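Local structure of putative transcriptional regulator protein, LacI family (Rhizobium etli, 3MIZ) at residues Q211-A216 / L242-T247; G204-A209 / L246-L251; T26-D31 / D233-V238; R138-L143 / G178-Y183; D121-L126 / D151-T156. The protein probably acts as a LacI-family transcriptional repressor, binding cis-regulatory DNA and sensing an effector through a domain like those of periplasmic binding proteins. All coordinates share one frame; numbering follows the deposited sequence.

Contact 1: residues Q211-A216 / L242-T247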
# COMPACT_ATOMS: atom_id res chain seq x y z
N GLN A 211 1.98 15.59 -2.26
CA GLN A 211 2.93 16.69 -2.08
C GLN A 211 2.59 17.94 -2.89
O GLN A 211 2.89 19.06 -2.46
CB GLN A 211 4.35 16.22 -2.44
CG GLN A 211 4.85 15.13 -1.51
CD GLN A 211 6.30 14.77 -1.76
OE1 GLN A 211 7.19 15.62 -1.64
NE2 GLN A 211 6.54 13.51 -2.11
N ILE A 212 1.99 17.74 -4.06
CA ILE A 212 1.60 18.86 -4.92
C ILE A 212 0.38 19.59 -4.31
O ILE A 212 0.26 20.81 -4.42
CB ILE A 212 1.26 18.35 -6.35
CG1 ILE A 212 2.48 17.63 -6.93
CG2 ILE A 212 0.90 19.53 -7.26
CD1 ILE A 212 2.25 16.94 -8.25
N TYR A 213 -0.52 18.85 -3.69
CA TYR A 213 -1.68 19.47 -3.05
C TYR A 213 -1.18 20.37 -1.93
O TYR A 213 -1.60 21.52 -1.79
CB TYR A 213 -2.61 18.41 -2.43
CG TYR A 213 -3.78 18.01 -3.30
CD1 TYR A 213 -3.59 17.52 -4.59
CD2 TYR A 213 -5.08 18.06 -2.79
CE1 TYR A 213 -4.67 17.08 -5.36
CE2 TYR A 213 -6.17 17.62 -3.55
CZ TYR A 213 -5.95 17.13 -4.83
OH TYR A 213 -7.02 16.68 -5.57
N ILE A 214 -0.27 19.83 -1.12
CA ILE A 214 0.29 20.58 0.01
C ILE A 214 1.10 21.78 -0.47
O ILE A 214 1.02 22.86 0.11
CB ILE A 214 1.14 19.66 0.91
CG1 ILE A 214 0.25 18.53 1.47
CG2 ILE A 214 1.76 20.46 2.06
CD1 ILE A 214 0.94 17.60 2.41
N ALA A 215 1.87 21.58 -1.54
CA ALA A 215 2.67 22.67 -2.09
C ALA A 215 1.75 23.83 -2.51
O ALA A 215 2.01 24.99 -2.20
CB ALA A 215 3.46 22.18 -3.29
N ALA A 216 0.66 23.51 -3.21
CA ALA A 216 -0.27 24.54 -3.67
C ALA A 216 -0.98 25.25 -2.51
O ALA A 216 -1.03 26.49 -2.48
CB ALA A 216 -1.29 23.92 -4.62
N LEU A 242 -7.36 12.75 -0.52
CA LEU A 242 -7.20 14.13 -0.92
C LEU A 242 -8.56 14.76 -1.15
O LEU A 242 -9.50 14.11 -1.62
CB LEU A 242 -6.37 14.23 -2.21
CG LEU A 242 -4.98 13.59 -2.19
CD1 LEU A 242 -4.36 13.66 -3.58
CD2 LEU A 242 -4.10 14.28 -1.16
N LYS A 243 -8.67 16.04 -0.79
CA LYS A 243 -9.90 16.79 -0.98
C LYS A 243 -9.44 18.10 -1.61
O LYS A 243 -8.57 18.78 -1.06
CB LYS A 243 -10.57 17.08 0.37
CG LYS A 243 -10.86 15.85 1.22
CD LYS A 243 -11.91 14.95 0.60
CE LYS A 243 -12.18 13.74 1.48
NZ LYS A 243 -13.23 12.84 0.93
N PRO A 244 -10.00 18.46 -2.77
CA PRO A 244 -11.04 17.73 -3.52
C PRO A 244 -10.58 16.37 -4.02
O PRO A 244 -9.38 16.12 -4.19
CB PRO A 244 -11.36 18.68 -4.67
CG PRO A 244 -10.02 19.30 -4.95
CD PRO A 244 -9.50 19.61 -3.56
N GLU A 245 -11.55 15.49 -4.25
CA GLU A 245 -11.28 14.14 -4.76
C GLU A 245 -10.46 14.28 -6.05
O GLU A 245 -10.82 15.04 -6.93
CB GLU A 245 -12.60 13.42 -5.05
CG GLU A 245 -13.40 13.06 -3.81
CD GLU A 245 -12.73 11.99 -2.98
OE1 GLU A 245 -11.61 12.22 -2.48
OE2 GLU A 245 -13.33 10.89 -2.82
N LEU A 246 -9.39 13.50 -6.14
CA LEU A 246 -8.47 13.54 -7.28
C LEU A 246 -8.93 12.89 -8.59
O LEU A 246 -9.24 11.69 -8.63
CB LEU A 246 -7.13 12.93 -6.87
CG LEU A 246 -5.96 13.02 -7.85
CD1 LEU A 246 -5.54 14.48 -8.03
CD2 LEU A 246 -4.80 12.21 -7.31
N THR A 247 -8.96 13.68 -9.65
CA THR A 247 -9.32 13.17 -10.97
C THR A 247 -8.06 12.46 -11.46
O THR A 247 -6.97 13.01 -11.40
CB THR A 247 -9.72 14.31 -11.90
OG1 THR A 247 -10.99 14.83 -11.46
CG2 THR A 247 -9.83 13.84 -13.34
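The phenolic OH of Y213 donates to the backbone carbonyl oxygen of P244, with 2.8 Å between Y213 OH and P244 O. The bond is bent at the acceptor: the C=O...donor angle is 148° and the hydroxyl lies 28° off the carbonyl plane. Y213 reaches across from helix 206-217 to the loop that runs from helix 236-239 to strand 248-250, and the peptide before P244 is cis. Around the ring the loop divides its contacts by position. L242 lies over one face, its CD1 4.0 Å from the centroid of the Y213 ring and offset toward the rim, a CH-pi contact; its CB packs at 3.7 Å from Y213 CE2. Near the ring plane, at the edge, stand K243 O and, beside the hydroxyl, L246 CD1, the latter 3.6 Å from Y213 OH. L246 brings that methyl in because its CG is anti to the backbone N (chi1 -172°). I223 of helix 223-226 also touches Y213, and L242 packs against I210 of the second subunit. One directed bond at the hydroxyl and apolar contacts around the ring thus fix both the reach and the rotation of the tyrosine, tying the loop 242-247 to helix 206-217.

Contact 2: residues G204-A209 / L246-L251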
# COMPACT_ATOMS: atom_id res chain seq x y z
N GLY A 204 2.95 12.81 -11.80
CA GLY A 204 3.45 11.55 -12.32
C GLY A 204 2.50 10.44 -11.93
O GLY A 204 2.16 9.59 -12.75
N ASN A 205 2.10 10.43 -10.66
CA ASN A 205 1.14 9.45 -10.15
C ASN A 205 0.39 10.03 -8.95
O ASN A 205 0.71 11.13 -8.48
CB ASN A 205 1.81 8.11 -9.79
CG ASN A 205 2.74 8.21 -8.59
OD1 ASN A 205 2.80 9.22 -7.90
ND2 ASN A 205 3.48 7.13 -8.34
N ASP A 206 -0.60 9.29 -8.46
CA ASP A 206 -1.41 9.77 -7.34
C ASP A 206 -0.61 10.01 -6.06
O ASP A 206 -0.85 11.00 -5.37
CB ASP A 206 -2.54 8.78 -7.04
CG ASP A 206 -3.47 8.59 -8.23
OD1 ASP A 206 -3.61 9.53 -9.04
OD2 ASP A 206 -4.08 7.50 -8.34
N GLU A 207 0.32 9.12 -5.75
CA GLU A 207 1.11 9.27 -4.55
C GLU A 207 1.77 10.65 -4.50
O GLU A 207 1.69 11.35 -3.49
CB GLU A 207 2.19 8.17 -4.50
CG GLU A 207 2.81 8.01 -3.14
CD GLU A 207 3.77 6.84 -3.08
OE1 GLU A 207 3.40 5.75 -3.56
OE2 GLU A 207 4.87 7.01 -2.53
N MSE A 208 2.39 11.04 -5.61
CA MSE A 208 3.08 12.33 -5.73
C MSE A 208 2.12 13.52 -5.57
O MSE A 208 2.53 14.61 -5.14
CB MSE A 208 3.76 12.43 -7.11
CG MSE A 208 4.84 11.40 -7.39
SE MSE A 208 5.41 11.48 -9.27
CE MSE A 208 6.31 13.17 -9.18
N ALA A 209 0.85 13.32 -5.92
CA ALA A 209 -0.15 14.39 -5.82
C ALA A 209 -0.30 14.90 -4.40
O ALA A 209 -0.65 16.05 -4.19
CB ALA A 209 -1.50 13.91 -6.35
N LEU A 246 -9.39 13.50 -6.14
CA LEU A 246 -8.47 13.54 -7.28
C LEU A 246 -8.93 12.89 -8.59
O LEU A 246 -9.24 11.69 -8.63
CB LEU A 246 -7.13 12.93 -6.87
CG LEU A 246 -5.96 13.02 -7.85
CD1 LEU A 246 -5.54 14.48 -8.03
CD2 LEU A 246 -4.80 12.21 -7.31
N THR A 247 -8.96 13.68 -9.65
CA THR A 247 -9.32 13.17 -10.97
C THR A 247 -8.06 12.46 -11.46
O THR A 247 -6.97 13.01 -11.40
CB THR A 247 -9.72 14.31 -11.90
OG1 THR A 247 -10.99 14.83 -11.46
CG2 THR A 247 -9.83 13.84 -13.34
N THR A 248 -8.21 11.23 -11.95
CA THR A 248 -7.03 10.46 -12.35
C THR A 248 -7.33 9.46 -13.46
O THR A 248 -8.42 9.43 -14.03
CB THR A 248 -6.49 9.72 -11.08
OG1 THR A 248 -5.21 9.12 -11.35
CG2 THR A 248 -7.46 8.63 -10.66
N ALA A 249 -6.32 8.64 -13.77
CA ALA A 249 -6.45 7.59 -14.78
C ALA A 249 -6.22 6.31 -13.98
O ALA A 249 -5.18 6.13 -13.35
CB ALA A 249 -5.37 7.75 -15.85
N ALA A 250 -7.21 5.42 -13.99
CA ALA A 250 -7.10 4.20 -13.22
C ALA A 250 -6.36 3.09 -13.94
O ALA A 250 -6.71 2.70 -15.05
CB ALA A 250 -8.48 3.71 -12.83
N LEU A 251 -5.31 2.57 -13.30
CA LEU A 251 -4.59 1.45 -13.88
C LEU A 251 -5.57 0.31 -13.63
O LEU A 251 -6.04 0.15 -12.50
CB LEU A 251 -3.28 1.21 -13.15
CG LEU A 251 -2.10 2.14 -13.47
CD1 LEU A 251 -0.96 1.85 -12.48
CD2 LEU A 251 -1.63 1.91 -14.90
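The backbones come closest at D206 and T248, whose CA atoms are 7.6 Å apart, so the first turn of helix 206-217 meets strand 248-250 through side chains alone. The joint belongs to the periplasmic-binding-protein-like fold, in which this helix follows strand 200-203 of a mixed sheet. T248 OG1 donates to D206 OD1 over 2.8 Å, and D206 OD1 receives it on its syn lone pair, the side of the other oxygen. T248 presents its hydroxyl from a position anti to the backbone N (chi1 -170°), and the two side chains cross at about a right angle. The other oxygen, D206 OD2, accepts from the backbone N of F235, so the buried carboxylate is gripped at both oxygens and its rotation is fixed. Beside this polar pair, L246 CD2 lies 3.4 Å from D206 OD1 and 3.8 Å from A209 CB, closing the apolar flank one turn further along the helix. The helix start is secured by N205, the N-cap residue. Its OD1 accepts from the backbone N of M208, a selenomethionine, with 3.0 Å between M208 N and N205 OD1, an N-H...acceptor angle of 169° and the donor tilted 20° from the carbonyl plane.

Contact 3: residues T26-D31 / D233-V238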
# COMPACT_ATOMS: atom_id res chain seq x y z
N THR A 26 6.60 -2.98 -2.59
CA THR A 26 5.68 -2.26 -3.48
C THR A 26 4.27 -2.81 -3.29
O THR A 26 3.90 -3.81 -3.90
CB THR A 26 6.08 -2.43 -4.97
OG1 THR A 26 7.37 -1.84 -5.19
CG2 THR A 26 5.07 -1.76 -5.88
N PRO A 27 3.46 -2.17 -2.42
CA PRO A 27 2.08 -2.63 -2.17
C PRO A 27 1.01 -1.84 -2.93
O PRO A 27 -0.13 -1.75 -2.48
CB PRO A 27 1.93 -2.45 -0.65
CG PRO A 27 3.30 -2.00 -0.16
CD PRO A 27 3.90 -1.30 -1.33
N TYR A 28 1.38 -1.26 -4.07
CA TYR A 28 0.43 -0.48 -4.86
C TYR A 28 -0.04 -1.27 -6.07
O TYR A 28 -0.60 -0.71 -7.01
CB TYR A 28 1.07 0.82 -5.34
CG TYR A 28 2.10 1.39 -4.39
CD1 TYR A 28 1.80 1.62 -3.05
CD2 TYR A 28 3.38 1.72 -4.85
CE1 TYR A 28 2.75 2.16 -2.18
CE2 TYR A 28 4.33 2.26 -3.99
CZ TYR A 28 4.01 2.48 -2.66
OH TYR A 28 4.95 3.02 -1.81
N SER A 29 0.20 -2.58 -6.06
CA SER A 29 -0.19 -3.40 -7.19
C SER A 29 -0.87 -4.68 -6.74
O SER A 29 -1.13 -5.57 -7.54
CB SER A 29 1.05 -3.73 -8.01
OG SER A 29 1.78 -2.54 -8.24
N VAL A 30 -1.17 -4.74 -5.45
CA VAL A 30 -1.83 -5.89 -4.86
C VAL A 30 -3.18 -6.13 -5.52
O VAL A 30 -3.70 -7.24 -5.46
CB VAL A 30 -2.06 -5.69 -3.34
CG1 VAL A 30 -0.72 -5.50 -2.64
CG2 VAL A 30 -2.97 -4.50 -3.10
N ASP A 31 -3.74 -5.09 -6.13
CA ASP A 31 -5.03 -5.24 -6.81
C ASP A 31 -4.96 -6.30 -7.90
O ASP A 31 -5.98 -6.91 -8.24
CB ASP A 31 -5.49 -3.90 -7.39
CG ASP A 31 -6.72 -3.37 -6.69
OD1 ASP A 31 -6.76 -3.40 -5.44
OD2 ASP A 31 -7.65 -2.91 -7.39
N ASP A 233 -3.05 6.37 -11.74
CA ASP A 233 -3.10 5.06 -11.07
C ASP A 233 -4.43 4.72 -10.40
O ASP A 233 -4.87 3.58 -10.41
CB ASP A 233 -2.05 4.95 -9.95
CG ASP A 233 -0.62 4.93 -10.46
OD1 ASP A 233 -0.38 4.98 -11.68
OD2 ASP A 233 0.27 4.87 -9.58
N ASP A 234 -5.05 5.75 -9.82
CA ASP A 234 -6.26 5.64 -9.00
C ASP A 234 -5.92 4.76 -7.81
O ASP A 234 -6.55 3.72 -7.57
CB ASP A 234 -7.49 5.09 -9.72
CG ASP A 234 -8.78 5.30 -8.89
OD1 ASP A 234 -8.84 6.32 -8.15
OD2 ASP A 234 -9.72 4.49 -8.97
N PHE A 235 -4.87 5.17 -7.10
CA PHE A 235 -4.41 4.49 -5.90
C PHE A 235 -5.40 4.97 -4.85
O PHE A 235 -5.25 6.06 -4.31
CB PHE A 235 -2.98 4.96 -5.58
CG PHE A 235 -2.39 4.37 -4.32
CD1 PHE A 235 -2.74 3.09 -3.89
CD2 PHE A 235 -1.46 5.09 -3.58
CE1 PHE A 235 -2.15 2.53 -2.75
CE2 PHE A 235 -0.86 4.54 -2.44
CZ PHE A 235 -1.22 3.26 -2.02
N ARG A 236 -6.41 4.14 -4.58
CA ARG A 236 -7.49 4.47 -3.64
C ARG A 236 -7.07 5.12 -2.32
O ARG A 236 -7.70 6.09 -1.88
CB ARG A 236 -8.33 3.22 -3.33
CG ARG A 236 -8.77 2.42 -4.54
CD ARG A 236 -7.70 1.41 -4.96
NE ARG A 236 -8.28 0.27 -5.67
CZ ARG A 236 -8.81 0.32 -6.88
NH1 ARG A 236 -8.85 1.47 -7.54
NH2 ARG A 236 -9.31 -0.77 -7.44
N THR A 237 -6.04 4.59 -1.69
CA THR A 237 -5.55 5.12 -0.42
C THR A 237 -5.37 6.64 -0.51
O THR A 237 -5.66 7.39 0.42
CB THR A 237 -4.21 4.47 -0.05
OG1 THR A 237 -4.42 3.07 0.20
CG2 THR A 237 -3.60 5.12 1.17
N VAL A 238 -4.91 7.09 -1.67
CA VAL A 238 -4.67 8.51 -1.89
C VAL A 238 -5.83 9.27 -2.53
O VAL A 238 -6.32 10.24 -1.97
CB VAL A 238 -3.42 8.69 -2.77
CG1 VAL A 238 -3.18 10.18 -3.05
CG2 VAL A 238 -2.22 8.06 -2.08
O HOH W 1 -0.05 2.07 -8.36
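D31 and R236 meet in a salt bridge, with D31 OD2 2.7 Å from R236 NH2. The hydrogen bond within it is weak, since the N-H...acceptor angle is only 115° and the carboxylate and guanidinium planes stand 80° apart; the pairing probably rests more on charge than on a directed bond. Alongside, Y28 and F235 form an offset edge-to-face pair: the edge of Y28 is turned toward the face of F235, with ring centroids 5.2 Å apart and planes at 63°. The nearest ring atoms are Y28 CD1 and F235 CZ at 3.6 Å. F235 extends to this place with CG anti to the backbone N. A water, W1, donates to Y28 O at 3.1 Å and to D233 OD2, a bridge from the backbone of Y28 to the carboxylate of D233 that is weak on the D233 side. The two segments, 202 residues apart in sequence, face each other across the gap between the two lobes of the periplasmic-binding-protein-like fold, where relatives of this family hold their effectors. Further out, R236 NH1 pairs with D234 OD2 at 3.5 Å, making D31, R236 and D234 a network that D234 OD1 extends to R287. F235 sits at the N-cap position of helix 236-239. The hydroxyl of Y28 is hydrogen-bonded to T237 OG1 of the second subunit, while P27 packs against P27 of that subunit.

Contact 4: residues R138-L143 / G178-Y183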
# COMPACT_ATOMS: atom_id res chain seq x y z
N ARG A 138 7.40 14.63 -13.18
CA ARG A 138 7.77 13.27 -13.52
C ARG A 138 8.02 12.23 -12.44
O ARG A 138 8.68 12.49 -11.43
CB ARG A 138 9.02 13.30 -14.41
CG ARG A 138 8.87 14.13 -15.67
CD ARG A 138 10.22 14.34 -16.34
NE ARG A 138 10.84 13.07 -16.74
CZ ARG A 138 12.05 12.98 -17.28
NH1 ARG A 138 12.77 14.07 -17.47
NH2 ARG A 138 12.53 11.80 -17.64
N LEU A 139 7.49 11.04 -12.68
CA LEU A 139 7.68 9.90 -11.81
C LEU A 139 9.09 9.41 -12.15
O LEU A 139 9.65 9.78 -13.19
CB LEU A 139 6.65 8.82 -12.15
CG LEU A 139 6.69 7.47 -11.42
CD1 LEU A 139 6.42 7.66 -9.94
CD2 LEU A 139 5.65 6.54 -12.03
N ASN A 140 9.67 8.59 -11.27
CA ASN A 140 11.01 8.04 -11.45
C ASN A 140 11.28 7.64 -12.90
O ASN A 140 10.63 6.73 -13.42
CB ASN A 140 11.19 6.81 -10.55
CG ASN A 140 12.66 6.44 -10.35
OD1 ASN A 140 13.48 6.63 -11.25
ND2 ASN A 140 12.98 5.91 -9.19
N PRO A 141 12.24 8.30 -13.57
CA PRO A 141 12.59 8.02 -14.97
C PRO A 141 13.03 6.58 -15.27
O PRO A 141 12.99 6.15 -16.43
CB PRO A 141 13.71 9.02 -15.25
CG PRO A 141 13.40 10.15 -14.35
CD PRO A 141 12.99 9.46 -13.07
N ILE A 142 13.44 5.85 -14.25
CA ILE A 142 13.86 4.47 -14.45
C ILE A 142 12.65 3.61 -14.81
O ILE A 142 12.77 2.56 -15.44
CB ILE A 142 14.52 3.88 -13.17
CG1 ILE A 142 15.09 2.49 -13.47
CG2 ILE A 142 13.50 3.78 -12.06
CD1 ILE A 142 15.84 1.87 -12.31
N LEU A 143 11.48 4.08 -14.41
CA LEU A 143 10.24 3.37 -14.67
C LEU A 143 9.76 3.56 -16.10
O LEU A 143 9.61 4.69 -16.58
CB LEU A 143 9.16 3.84 -13.70
CG LEU A 143 9.41 3.48 -12.24
CD1 LEU A 143 8.28 4.00 -11.37
CD2 LEU A 143 9.51 1.96 -12.11
N GLY A 178 11.31 2.90 -4.93
CA GLY A 178 10.93 2.58 -3.56
C GLY A 178 11.98 2.95 -2.53
O GLY A 178 11.97 2.44 -1.41
N ALA A 179 12.89 3.85 -2.90
CA ALA A 179 13.95 4.30 -2.01
C ALA A 179 14.59 5.52 -2.66
O ALA A 179 15.78 5.80 -2.49
CB ALA A 179 14.99 3.20 -1.82
N GLU A 180 13.77 6.26 -3.39
CA GLU A 180 14.22 7.43 -4.11
C GLU A 180 14.55 8.66 -3.30
O GLU A 180 14.18 8.80 -2.13
CB GLU A 180 13.18 7.82 -5.17
CG GLU A 180 12.94 6.77 -6.22
CD GLU A 180 11.60 6.09 -6.08
OE1 GLU A 180 11.17 5.84 -4.93
OE2 GLU A 180 10.98 5.80 -7.12
N ASN A 181 15.29 9.54 -3.96
CA ASN A 181 15.66 10.84 -3.43
C ASN A 181 14.38 11.52 -3.91
O ASN A 181 14.15 11.63 -5.10
CB ASN A 181 16.90 11.33 -4.18
CG ASN A 181 17.21 12.78 -3.94
OD1 ASN A 181 16.80 13.38 -2.94
ND2 ASN A 181 17.96 13.37 -4.86
N ASN A 182 13.53 11.94 -2.98
CA ASN A 182 12.25 12.52 -3.34
C ASN A 182 12.11 14.02 -3.04
O ASN A 182 12.24 14.45 -1.90
CB ASN A 182 11.15 11.72 -2.63
CG ASN A 182 9.76 12.15 -3.04
OD1 ASN A 182 9.40 13.32 -2.90
ND2 ASN A 182 8.96 11.21 -3.54
N TYR A 183 11.85 14.80 -4.09
CA TYR A 183 11.73 16.25 -3.94
C TYR A 183 10.50 16.81 -4.66
O TYR A 183 10.55 17.91 -5.22
CB TYR A 183 12.99 16.95 -4.46
CG TYR A 183 13.56 16.35 -5.73
CD1 TYR A 183 14.41 15.24 -5.68
CD2 TYR A 183 13.22 16.86 -6.99
CE1 TYR A 183 14.91 14.66 -6.85
CE2 TYR A 183 13.72 16.27 -8.17
CZ TYR A 183 14.56 15.17 -8.08
OH TYR A 183 15.06 14.57 -9.22
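N140 and E180 cross obliquely, with the amide and carboxylate planes 42° apart, and between the two segments they carry the contact alone. N140 ND2 donates to E180 OE2 over 2.9 Å in a nearly straight bond, the N-H...acceptor angle being 171°. From the amide the bond is well aimed, since the acceptor lies almost in the amide plane. From the carboxylate it is less regular: OE2 is met on its anti side, a little out of the carboxylate plane. E180 turns its carboxylate back toward its own loop because its chain bends at chi2 (109°); E180 CG itself lies 3.1 Å from N140 ND2. The other oxygen, OE1, then faces the preceding backbone and takes weak hydrogen bonds from G178 N at 2.9 Å and A179 N at 3.3 Å. N140 is likewise held at both ends of its amide. Its OD1 accepts from I142 N, at 3.1 Å, with the donor above the carbonyl plane, and ND2 has a second acceptor in G175 O. Both groups thus use one end on their own loop and the other across the gap. The bond from I142 N to N140 OD1 makes an Asx turn, here superposed on a type I beta turn from N140 to L143 that leads into helix 144-160, with L143 as N-cap residue, in a connection between strand and helix of the periplasmic-binding-protein-like fold.

Contact 5: residues D121-L126 / D151-T156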
# COMPACT_ATOMS: atom_id res chain seq x y z
N ASP A 121 -5.30 10.58 -22.70
CA ASP A 121 -6.66 10.98 -22.40
C ASP A 121 -6.75 11.99 -21.26
O ASP A 121 -7.63 12.86 -21.26
CB ASP A 121 -7.51 9.76 -22.07
CG ASP A 121 -7.76 8.89 -23.28
OD1 ASP A 121 -7.62 9.41 -24.41
OD2 ASP A 121 -8.11 7.71 -23.11
N LEU A 122 -5.84 11.89 -20.31
CA LEU A 122 -5.82 12.79 -19.17
C LEU A 122 -5.33 14.16 -19.63
O LEU A 122 -5.83 15.19 -19.19
CB LEU A 122 -4.90 12.22 -18.09
CG LEU A 122 -5.09 12.61 -16.63
CD1 LEU A 122 -6.56 12.61 -16.24
CD2 LEU A 122 -4.31 11.63 -15.77
N THR A 123 -4.38 14.17 -20.56
CA THR A 123 -3.86 15.43 -21.08
C THR A 123 -4.95 16.11 -21.92
O THR A 123 -5.17 17.32 -21.81
CB THR A 123 -2.58 15.20 -21.93
OG1 THR A 123 -1.56 14.61 -21.10
CG2 THR A 123 -2.05 16.53 -22.48
N ARG A 124 -5.65 15.34 -22.75
CA ARG A 124 -6.72 15.89 -23.58
C ARG A 124 -7.84 16.44 -22.69
O ARG A 124 -8.50 17.43 -23.02
CB ARG A 124 -7.30 14.81 -24.50
CG ARG A 124 -6.34 14.31 -25.58
CD ARG A 124 -6.94 13.09 -26.28
NE ARG A 124 -8.28 13.35 -26.81
CZ ARG A 124 -8.53 13.84 -28.02
NH1 ARG A 124 -7.53 14.13 -28.85
NH2 ARG A 124 -9.78 14.02 -28.42
N TYR A 125 -8.07 15.77 -21.56
CA TYR A 125 -9.10 16.19 -20.61
C TYR A 125 -8.84 17.65 -20.19
O TYR A 125 -9.75 18.48 -20.22
CB TYR A 125 -9.08 15.27 -19.38
CG TYR A 125 -10.00 15.70 -18.26
CD1 TYR A 125 -9.57 16.61 -17.29
CD2 TYR A 125 -11.30 15.21 -18.17
CE1 TYR A 125 -10.41 17.02 -16.26
CE2 TYR A 125 -12.15 15.61 -17.14
CZ TYR A 125 -11.70 16.51 -16.19
OH TYR A 125 -12.54 16.91 -15.17
N LEU A 126 -7.60 17.94 -19.83
CA LEU A 126 -7.22 19.28 -19.43
C LEU A 126 -7.33 20.26 -20.60
O LEU A 126 -7.86 21.36 -20.44
CB LEU A 126 -5.81 19.28 -18.86
CG LEU A 126 -5.70 18.56 -17.51
CD1 LEU A 126 -4.24 18.43 -17.09
CD2 LEU A 126 -6.51 19.33 -16.46
N ASP A 151 5.83 10.61 -22.52
CA ASP A 151 5.84 10.63 -23.98
C ASP A 151 4.46 11.08 -24.47
O ASP A 151 4.35 11.85 -25.43
CB ASP A 151 6.11 9.24 -24.56
CG ASP A 151 7.55 8.78 -24.40
OD1 ASP A 151 8.46 9.63 -24.21
OD2 ASP A 151 7.78 7.56 -24.48
N ALA A 152 3.43 10.58 -23.81
CA ALA A 152 2.05 10.90 -24.17
C ALA A 152 1.75 12.37 -23.94
O ALA A 152 1.14 13.03 -24.78
CB ALA A 152 1.07 10.05 -23.38
N PHE A 153 2.18 12.88 -22.79
CA PHE A 153 1.96 14.28 -22.46
C PHE A 153 2.60 15.18 -23.51
O PHE A 153 1.98 16.12 -24.00
CB PHE A 153 2.55 14.58 -21.08
CG PHE A 153 2.44 16.02 -20.67
CD1 PHE A 153 1.20 16.62 -20.49
CD2 PHE A 153 3.59 16.78 -20.45
CE1 PHE A 153 1.10 17.96 -20.10
CE2 PHE A 153 3.50 18.11 -20.06
CZ PHE A 153 2.25 18.70 -19.88
N ARG A 154 3.84 14.86 -23.86
CA ARG A 154 4.57 15.65 -24.85
C ARG A 154 3.89 15.70 -26.22
O ARG A 154 3.70 16.78 -26.77
CB ARG A 154 6.00 15.12 -25.02
CG ARG A 154 6.94 15.45 -23.87
CD ARG A 154 8.31 14.82 -24.13
NE ARG A 154 9.24 14.99 -23.02
CZ ARG A 154 9.80 16.15 -22.68
NH1 ARG A 154 9.54 17.25 -23.37
NH2 ARG A 154 10.63 16.20 -21.65
N ARG A 155 3.54 14.54 -26.78
CA ARG A 155 2.91 14.55 -28.09
C ARG A 155 1.46 15.04 -28.10
O ARG A 155 1.04 15.72 -29.03
CB ARG A 155 2.94 13.17 -28.75
CG ARG A 155 2.31 13.18 -30.15
CD ARG A 155 2.25 11.81 -30.78
NE ARG A 155 1.46 11.79 -32.02
CZ ARG A 155 1.80 12.42 -33.15
NH1 ARG A 155 2.91 13.13 -33.22
NH2 ARG A 155 1.02 12.32 -34.21
N THR A 156 0.69 14.69 -27.08
CA THR A 156 -0.71 15.11 -27.04
C THR A 156 -0.78 16.63 -27.01
O THR A 156 -1.62 17.23 -27.68
CB THR A 156 -1.44 14.53 -25.83
OG1 THR A 156 -0.78 14.92 -24.62
CG2 THR A 156 -1.50 13.02 -25.93
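Two helices of the periplasmic-binding-protein-like domain, 115-127 and 144-160, pack here through two threonines and a phenylalanine: the CA atoms of T123 and F153 come nearest, 6.1 Å apart. T123 is the residue that reaches across. Its OG1 lies in the plane of the F153 ring, at the edge, 3.5 Å from F153 CD1, and the two side chains cross at about a right angle. This is a contact and not a hydrogen bond; the hydroxyl instead bonds to A119 O, one turn back in its own helix. The methyl CG2 is anti to the backbone N, while OG1 sits beside it (chi1 -61°), and it touches both partners: T123 CG2 is 3.8 Å from F153 CD1 and makes a tight contact, of less certain exact length, with T156 OG1. The CB atoms of T123 and T156 are 4.1 Å apart. No hydrogen bond joins the segments. On the sheet side, M202 of strand 200-203 touches T123 and F153, and F153 also meets the ring of Y136, with planes at about 25°. Helices packed together against a mixed sheet whose strands 167-174, 134-138, 200-203 and 228-230 run parallel are the layering of an alpha/beta domain of this fold.

Overall arrangement
Contacts 1 and 2 share L246 and T247 and both use helix 206-217; their centres are about 10 Å apart. Contact 2 also leads to contact 3, about 10 Å away between centres, since D206 OD2 accepts from F235 N and A249 O from D233 N. Contact 3 is the one that spans the two lobes, and contacts 4 and 5 are nested in the chain loop it closes. Contact 4 joins contact 1 through Q211 NE2 and N182 OD1, 3.0 Å apart, and meets contact 2 where M208 packs on L139. Contact 5 touches contact 2 through L122 and A249, but lies about 22 Å from contact 3 between centres. Contacts 1, 2 and 3 reach the second subunit.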